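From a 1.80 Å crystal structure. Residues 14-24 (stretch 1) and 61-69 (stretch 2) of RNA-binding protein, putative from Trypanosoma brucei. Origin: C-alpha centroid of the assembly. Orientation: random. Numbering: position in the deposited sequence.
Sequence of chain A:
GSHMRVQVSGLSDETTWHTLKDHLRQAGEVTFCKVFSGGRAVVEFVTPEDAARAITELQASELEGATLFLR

Stretch 1, residues 14-24: ETTWHTLKDHL
Stretch 2 61-69: SELEGATLF

A short helix, residues 17-24, packs against a tight hairpin, and three residues account for most of the contact: His23 from the helix, Leu63 and Glu64 from the hairpin. Together the two stretches bury 407 Å². Glu14, Thr15 and Thr16 lead into the helix at phi/psi -93/-7, -82/127 and -110/175; Thr16 takes the N-cap position without a side-chain capping bond. From Trp17 to His23 the backbone stays near phi -60°, psi -40° (His18 at -72/-31), and Leu24 relaxes to -81/-12. Bonds from i+4 to i run from Leu20 N to Thr16 O (3.2 Å) through Leu24 N to Leu20 O (3.0 Å).

In the second stretch, strands 62-63 and 66-67 are joined by a type I' turn from Leu63 (-131/122) to Ala66 (-120/137). Leu63 N to Ala66 O (2.8 Å) and Ala66 N to Leu63 O (3.0 Å) close it, and Leu68 N to Ser61 O (3.0 Å) continues the pairing. Glu64 and Gly65 occupy the turn at 49/43 and 83/3; positive phi by itself favours glycine at the second. The register sets the CA of Thr15 7.0 Å from that of Glu64, and the CA of His23 7.2 Å from that of Leu63, so the segment from Ser61 to Glu64 runs roughly antiparallel to the helix, with Ser61 near the helix end and the turn near its start.

His23 covers the most surface. With chi1 t and chi2 at 69°, its ring reaches Ser61, where NE2 donates to OG at 2.9 Å with an N-H...O angle of 162°. Ser61, chi1 p, lies at the ring edge, near its plane. Leu63 CB sits over one face, 4.2 Å from the ring centroid and 3° off the normal, a CH-pi contact. Imidazole suits this site because it offers a flat surface to the leucine while directing an N-H to the serine.

Leu63, chi1 t and chi2 p, points toward the helix. Its CD2 lies 3.7 Å from His23 CB and 4.0 Å from both Leu20 CD1 and Thr15 CG2, while its CD1 meets Thr19 CG2 at 3.9 Å. Leu20, t and p, leaves the helix sideways, but its end comes nearer; its CD1 approaches Leu68 CD1 at 4.1 Å. Leu68, m and t, brings that CD1 to 3.8 Å from His23 CD2. Thr15, Leu20 and Leu68 are buried; Glu64 is exposed.

Glu64, with chi1 m, chi2 t and chi3 -55°, points toward the helix start. Its OE1 accepts from Thr15 OG1 at 2.6 Å, and its CD rests 3.7 Å from Thr19 CG2. Thr15 and Thr19 both adopt chi1 m, and threonine suits Thr15 because its hydroxyl serves Glu64 while its methyl meets Leu63. One water donates to Thr15 OG1 (2.7 Å) and Leu63 O (2.8 Å); another donates to Glu14 OE2 (3.2 Å) and Glu64 O (2.7 Å).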

# COMPACT_ATOMS: atom_id res chain seq x y z
N GLU A 14 -4.72 -13.63 -3.11
CA GLU A 14 -4.68 -14.14 -1.75
C GLU A 14 -4.32 -13.06 -0.73
O GLU A 14 -4.35 -13.31 0.47
CB GLU A 14 -3.67 -15.28 -1.64
CG GLU A 14 -4.05 -16.54 -2.41
CD GLU A 14 -3.79 -16.41 -3.90
OE1 GLU A 14 -4.43 -17.15 -4.68
OE2 GLU A 14 -2.94 -15.58 -4.30
N THR A 15 -3.96 -11.87 -1.20
CA THR A 15 -3.44 -10.88 -0.27
C THR A 15 -4.55 -10.14 0.45
O THR A 15 -5.46 -9.61 -0.18
CB THR A 15 -2.49 -9.89 -0.96
OG1 THR A 15 -1.36 -10.62 -1.46
CG2 THR A 15 -2.01 -8.83 0.03
N THR A 16 -4.48 -10.12 1.78
CA THR A 16 -5.48 -9.43 2.59
C THR A 16 -4.88 -8.18 3.24
O THR A 16 -3.68 -7.93 3.13
CB THR A 16 -6.08 -10.36 3.66
OG1 THR A 16 -5.07 -10.74 4.59
CG2 THR A 16 -6.66 -11.62 3.02
N TRP A 17 -5.72 -7.41 3.93
CA TRP A 17 -5.33 -6.08 4.39
C TRP A 17 -4.12 -6.08 5.32
O TRP A 17 -3.23 -5.24 5.18
CB TRP A 17 -6.52 -5.35 5.05
CG TRP A 17 -6.83 -5.81 6.43
CD1 TRP A 17 -7.70 -6.80 6.79
CD2 TRP A 17 -6.24 -5.33 7.65
NE1 TRP A 17 -7.69 -6.96 8.16
CE2 TRP A 17 -6.81 -6.07 8.71
CE3 TRP A 17 -5.29 -4.35 7.94
CZ2 TRP A 17 -6.46 -5.85 10.04
CZ3 TRP A 17 -4.95 -4.13 9.26
CH2 TRP A 17 -5.53 -4.88 10.29
N HIS A 18 -4.05 -7.02 6.25
CA HIS A 18 -2.99 -6.96 7.26
C HIS A 18 -1.64 -7.30 6.65
O HIS A 18 -0.61 -6.77 7.05
CB HIS A 18 -3.32 -7.80 8.50
CG HIS A 18 -2.73 -9.17 8.47
ND1 HIS A 18 -3.35 -10.24 7.86
CD2 HIS A 18 -1.58 -9.66 9.00
CE1 HIS A 18 -2.60 -11.32 8.00
NE2 HIS A 18 -1.52 -10.99 8.69
N THR A 19 -1.65 -8.16 5.64
CA THR A 19 -0.45 -8.48 4.89
C THR A 19 0.06 -7.27 4.10
O THR A 19 1.26 -6.99 4.06
CB THR A 19 -0.70 -9.65 3.94
OG1 THR A 19 -1.05 -10.80 4.72
CG2 THR A 19 0.54 -9.96 3.11
N LEU A 20 -0.87 -6.54 3.48
CA LEU A 20 -0.52 -5.31 2.78
C LEU A 20 0.01 -4.28 3.76
O LEU A 20 1.00 -3.59 3.50
CB LEU A 20 -1.73 -4.75 2.05
CG LEU A 20 -1.47 -3.43 1.32
CD1 LEU A 20 -0.33 -3.58 0.33
CD2 LEU A 20 -2.74 -2.96 0.62
N LYS A 21 -0.66 -4.17 4.90
CA LYS A 21 -0.23 -3.22 5.92
C LYS A 21 1.21 -3.51 6.35
O LYS A 21 2.03 -2.59 6.43
CB LYS A 21 -1.16 -3.26 7.14
CG LYS A 21 -0.71 -2.34 8.26
CD LYS A 21 -1.67 -2.40 9.44
CE LYS A 21 -1.20 -1.54 10.60
NZ LYS A 21 -2.21 -1.52 11.70
N ASP A 22 1.52 -4.77 6.61
CA ASP A 22 2.88 -5.12 7.03
C ASP A 22 3.91 -4.78 5.96
O ASP A 22 5.01 -4.32 6.27
CB ASP A 22 3.00 -6.59 7.43
CG ASP A 22 2.48 -6.86 8.83
OD1 ASP A 22 2.40 -5.91 9.64
OD2 ASP A 22 2.16 -8.03 9.13
N HIS A 23 3.55 -5.02 4.70
CA HIS A 23 4.43 -4.68 3.59
C HIS A 23 4.73 -3.17 3.58
O HIS A 23 5.88 -2.75 3.41
CB HIS A 23 3.79 -5.12 2.26
CG HIS A 23 4.67 -4.90 1.07
ND1 HIS A 23 5.82 -5.62 0.85
CD2 HIS A 23 4.54 -4.05 0.02
CE1 HIS A 23 6.38 -5.21 -0.28
NE2 HIS A 23 5.62 -4.27 -0.80
N LEU A 24 3.69 -2.37 3.77
CA LEU A 24 3.81 -0.92 3.66
C LEU A 24 4.39 -0.27 4.91
O LEU A 24 4.76 0.90 4.90
CB LEU A 24 2.45 -0.32 3.31
CG LEU A 24 1.96 -0.69 1.91
CD1 LEU A 24 0.52 -0.22 1.72
CD2 LEU A 24 2.86 -0.10 0.85
N SER A 61 7.19 -3.06 -6.03
CA SER A 61 7.71 -4.09 -5.15
C SER A 61 6.80 -5.32 -5.16
O SER A 61 5.60 -5.22 -5.35
CB SER A 61 7.91 -3.57 -3.72
OG SER A 61 6.70 -3.08 -3.18
N GLU A 62 7.38 -6.49 -4.96
CA GLU A 62 6.60 -7.72 -4.97
C GLU A 62 6.07 -8.05 -3.59
O GLU A 62 6.80 -7.99 -2.59
CB GLU A 62 7.44 -8.88 -5.51
CG GLU A 62 6.60 -10.01 -6.06
CD GLU A 62 7.44 -11.13 -6.64
OE1 GLU A 62 7.68 -11.11 -7.86
OE2 GLU A 62 7.84 -12.02 -5.87
N LEU A 63 4.79 -8.40 -3.53
CA LEU A 63 4.16 -8.87 -2.30
C LEU A 63 3.40 -10.15 -2.59
O LEU A 63 2.51 -10.18 -3.44
CB LEU A 63 3.22 -7.80 -1.72
CG LEU A 63 2.42 -8.21 -0.47
CD1 LEU A 63 3.32 -8.68 0.66
CD2 LEU A 63 1.54 -7.05 -0.01
N GLU A 64 3.76 -11.22 -1.88
CA GLU A 64 3.13 -12.51 -2.12
C GLU A 64 3.10 -12.85 -3.60
O GLU A 64 2.08 -13.32 -4.13
CB GLU A 64 1.73 -12.54 -1.52
CG GLU A 64 1.72 -12.29 -0.02
CD GLU A 64 0.45 -12.78 0.67
OE1 GLU A 64 -0.66 -12.38 0.26
OE2 GLU A 64 0.57 -13.57 1.62
N GLY A 65 4.22 -12.58 -4.27
CA GLY A 65 4.44 -13.00 -5.64
C GLY A 65 3.85 -12.08 -6.69
O GLY A 65 3.93 -12.38 -7.88
N ALA A 66 3.25 -10.97 -6.26
CA ALA A 66 2.62 -10.02 -7.17
C ALA A 66 3.26 -8.64 -7.08
O ALA A 66 3.52 -8.15 -5.98
CB ALA A 66 1.12 -9.91 -6.87
N THR A 67 3.50 -8.01 -8.23
CA THR A 67 4.10 -6.68 -8.28
C THR A 67 3.04 -5.62 -8.07
O THR A 67 2.03 -5.60 -8.77
CB THR A 67 4.76 -6.42 -9.63
OG1 THR A 67 5.79 -7.39 -9.84
CG2 THR A 67 5.35 -5.02 -9.68
N LEU A 68 3.28 -4.72 -7.12
CA LEU A 68 2.30 -3.69 -6.78
C LEU A 68 2.56 -2.40 -7.53
O LEU A 68 3.71 -2.03 -7.76
CB LEU A 68 2.31 -3.41 -5.28
CG LEU A 68 2.17 -4.59 -4.33
CD1 LEU A 68 2.17 -4.07 -2.91
CD2 LEU A 68 0.91 -5.38 -4.61
N PHE A 69 1.48 -1.71 -7.89
CA PHE A 69 1.56 -0.39 -8.49
C PHE A 69 0.96 0.58 -7.48
O PHE A 69 -0.14 0.35 -6.98
CB PHE A 69 0.79 -0.36 -9.81
CG PHE A 69 0.74 1.00 -10.45
CD1 PHE A 69 1.61 1.32 -11.48
CD2 PHE A 69 -0.18 1.95 -10.04
CE1 PHE A 69 1.58 2.57 -12.08
CE2 PHE A 69 -0.22 3.20 -10.64
CZ PHE A 69 0.65 3.51 -11.66
O HOH W 1 0.08 -15.07 -3.53
O HOH W 2 0.01 -9.01 -3.20